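PDB 3K96: glycerol-3-phosphate dehydrogenase [NAD(P)+] from Coxiella burnetii, which probably catalyses the NAD(P)H-dependent reduction of dihydroxyacetone phosphate to sn-glycerol 3-phosphate, the key precursor of phospholipids. Local coordinates for residues E210-V215 with Q258-G263. Sequence-based numbering, arbitrary orientation. Where two conformers were deposited one is given.
Sequences ELCGSV and QETLTG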
ATOM      1  N   GLU A 210       2.618   2.890  17.899  1.00 28.01           N
ATOM      2  CA  GLU A 210       2.225   4.263  18.154  1.00 27.47           C
ATOM      3  C   GLU A 210       2.795   5.220  17.128  1.00 26.96           C
ATOM      4  O   GLU A 210       2.103   6.060  16.617  1.00 26.19           O
ATOM      5  CB  GLU A 210       2.731   4.717  19.517  1.00 27.61           C
ATOM      6  CG  GLU A 210       1.945   4.182  20.700  1.00 32.88           C
ATOM      7  CD  GLU A 210       2.567   4.644  22.020  1.00 34.70           C
ATOM      8  OE1 GLU A 210       2.033   5.574  22.628  1.00 34.71           O
ATOM      9  OE2 GLU A 210       3.627   4.118  22.407  1.00 41.31           O
ATOM     10  N   LEU A 211       4.082   5.114  16.876  1.00 26.47           N
ATOM     11  CA  LEU A 211       4.720   6.022  15.959  1.00 28.39           C
ATOM     12  C   LEU A 211       4.210   5.869  14.515  1.00 29.09           C
ATOM     13  O   LEU A 211       4.044   6.861  13.811  1.00 29.83           O
ATOM     14  CB  LEU A 211       6.237   5.893  16.081  1.00 28.37           C
ATOM     15  CG  LEU A 211       6.758   6.467  17.407  1.00 30.29           C
ATOM     16  CD1 LEU A 211       8.226   6.127  17.561  1.00 30.65           C
ATOM     17  CD2 LEU A 211       6.527   8.007  17.487  1.00 28.00           C
ATOM     18  N   CYS A 212       3.927   4.639  14.100  1.00 29.53           N
ATOM     19  CA  CYS A 212       3.364   4.405  12.766  1.00 30.17           C
ATOM     20  C   CYS A 212       2.041   5.118  12.664  1.00 29.86           C
ATOM     21  O   CYS A 212       1.752   5.792  11.674  1.00 28.74           O
ATOM     22  CB  CYS A 212       3.155   2.910  12.505  1.00 29.49           C
ATOM     23  SG  CYS A 212       4.641   2.045  12.091  1.00 31.52           S
ATOM     24  N   GLY A 213       1.216   4.947  13.698  1.00 30.09           N
ATOM     25  CA  GLY A 213      -0.083   5.580  13.723  1.00 29.20           C
ATOM     26  C   GLY A 213      -0.004   7.091  13.796  1.00 29.25           C
ATOM     27  O   GLY A 213      -0.913   7.774  13.369  1.00 29.32           O
ATOM     28  N   SER A 214       1.076   7.635  14.327  1.00 29.37           N
ATOM     29  CA  SER A 214       1.139   9.085  14.474  1.00 30.56           C
ATOM     30  C   SER A 214       1.603   9.776  13.180  1.00 29.42           C
ATOM     31  O   SER A 214       1.574  10.994  13.088  1.00 29.07           O
ATOM     32  CB  SER A 214       2.075   9.461  15.630  1.00 30.96           C
ATOM     33  OG  SER A 214       3.440   9.247  15.270  1.00 36.88           O
ATOM     34  N   VAL A 215       2.027   8.991  12.200  1.00 29.07           N
ATOM     35  CA  VAL A 215       2.498   9.540  10.929  1.00 29.89           C
ATOM     36  C   VAL A 215       1.564   9.275   9.733  1.00 30.72           C
ATOM     37  O   VAL A 215       1.563  10.033   8.784  1.00 30.72           O
ATOM     38  CB  VAL A 215       3.871   8.976  10.604  1.00 29.54           C
ATOM     39  CG1 VAL A 215       4.372   9.488   9.249  1.00 30.58           C
ATOM     40  CG2 VAL A 215       4.858   9.361  11.700  1.00 31.45           C
ATOM     41  N   GLN A 258      10.928  -3.045  12.579  1.00 44.27           N
ATOM     42  CA  GLN A 258      10.560  -3.002  11.147  1.00 45.45           C
ATOM     43  C   GLN A 258       9.355  -3.927  10.875  1.00 44.89           C
ATOM     44  O   GLN A 258       8.536  -3.663   9.993  1.00 45.75           O
ATOM     45  CB  GLN A 258      11.753  -3.364  10.232  1.00 47.86           C
ATOM     46  CG  GLN A 258      12.244  -4.835  10.329  1.00 52.65           C
ATOM     47  CD  GLN A 258      13.477  -5.168   9.439  1.00 58.63           C
ATOM     48  OE1 GLN A 258      13.634  -4.644   8.330  1.00 63.42           O
ATOM     49  NE2 GLN A 258      14.332  -6.075   9.931  1.00 60.65           N
ATOM     50  N   GLU A 259       9.266  -5.016  11.629  0.70 44.35           N
ATOM     51  CA  GLU A 259       8.156  -5.938  11.499  0.70 44.31           C
ATOM     52  C   GLU A 259       6.830  -5.191  11.713  0.70 42.45           C
ATOM     53  O   GLU A 259       5.788  -5.573  11.165  0.70 42.71           O
ATOM     54  CB  GLU A 259       8.273  -7.096  12.512  0.70 45.07           C
ATOM     55  CG  GLU A 259       9.403  -8.119  12.238  0.70 48.35           C
ATOM     56  CD  GLU A 259      10.808  -7.594  12.515  0.70 51.68           C
ATOM     57  OE1 GLU A 259      10.964  -6.713  13.388  0.70 49.11           O
ATOM     58  OE2 GLU A 259      11.764  -8.090  11.870  0.70 55.09           O
ATOM     59  N   THR A 260       6.866  -4.136  12.521  1.00 40.21           N
ATOM     60  CA  THR A 260       5.674  -3.349  12.775  1.00 37.21           C
ATOM     61  C   THR A 260       5.406  -2.489  11.558  1.00 34.29           C
ATOM     62  O   THR A 260       4.272  -2.319  11.115  1.00 33.78           O
ATOM     63  CB  THR A 260       5.831  -2.471  14.010  1.00 36.43           C
ATOM     64  OG1 THR A 260       6.065  -3.310  15.137  1.00 37.10           O
ATOM     65  CG2 THR A 260       4.578  -1.654  14.247  1.00 33.94           C
ATOM     66  N   LEU A 261       6.471  -1.971  10.991  1.00 33.50           N
ATOM     67  CA  LEU A 261       6.372  -1.103   9.816  1.00 33.29           C
ATOM     68  C   LEU A 261       5.696  -1.762   8.606  1.00 31.99           C
ATOM     69  O   LEU A 261       4.900  -1.137   7.908  1.00 32.73           O
ATOM     70  CB  LEU A 261       7.764  -0.646   9.443  1.00 33.76           C
ATOM     71  CG  LEU A 261       7.895   0.419   8.386  1.00 36.24           C
ATOM     72  CD1 LEU A 261       7.289   1.762   8.887  1.00 33.79           C
ATOM     73  CD2 LEU A 261       9.389   0.541   8.074  1.00 38.31           C
ATOM     74  N   THR A 262       5.997  -3.027   8.372  1.00 30.62           N
ATOM     75  CA  THR A 262       5.431  -3.754   7.252  1.00 30.62           C
ATOM     76  C   THR A 262       4.154  -4.491   7.651  1.00 30.10           C
ATOM     77  O   THR A 262       3.576  -5.229   6.846  1.00 29.80           O
ATOM     78  CB  THR A 262       6.439  -4.772   6.707  1.00 30.50           C
ATOM     79  OG1 THR A 262       6.830  -5.657   7.764  1.00 30.49           O
ATOM     80  CG2 THR A 262       7.686  -4.063   6.168  1.00 32.74           C
ATOM     81  N   GLY A 263       3.704  -4.284   8.893  1.00 30.42           N
ATOM     82  CA  GLY A 263       2.482  -4.949   9.393  1.00 28.63           C
ATOM     83  C   GLY A 263       1.229  -4.097   9.287  1.00 28.26           C
ATOM     84  O   GLY A 263       1.214  -3.062   8.619  1.00 25.62           O
TER
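Cys212 meets Thr260 and Leu261 without any ring, amide or carboxylate at the junction, so there are no faces or edges to match, just one sulfur and two methyl groups. The sulfur of Cys212 does the touching on its side. Its SG stands anti to the carbonyl carbon of its own residue (chi1 -78°) and reaches from helix 206-228 to the short helix 258-261, where it sits 4.3 Å from Thr260 CG2 and 4.2 Å from Leu261 CD1. The two methyls lie in quite different directions from SG, about 110° apart, with CD1 closer to the line of the CB-SG bond carried onward. The closest CA atoms across the contact, those of Cys212 and Leu261, are 6.9 Å apart, a gap the sulfur spans with a leucine methyl. Leucine closes the distance by its end: one branch, CD1, does the touching. Thr260 splits its two branches, giving CG2 to the sulfur while OG1 is hydrogen-bonded to Asp205. Met247 of helix 233-253 packs against both Cys212 and Leu261, joining the three helices. Beyond the short helix, Gly263 is the N-cap of helix 264-275, which carries Asp269; Thr262 packs on Thr262 of the second subunit. The side chains of Lys216, the predicted proton acceptor, and Asp269, predicted to bind sn-glycerol 3-phosphate, each lie about 7 Å from that of Cys212. Chemically, then, this is modest van der Waals packing beside the probable substrate site, with threonine's polar end satisfied elsewhere.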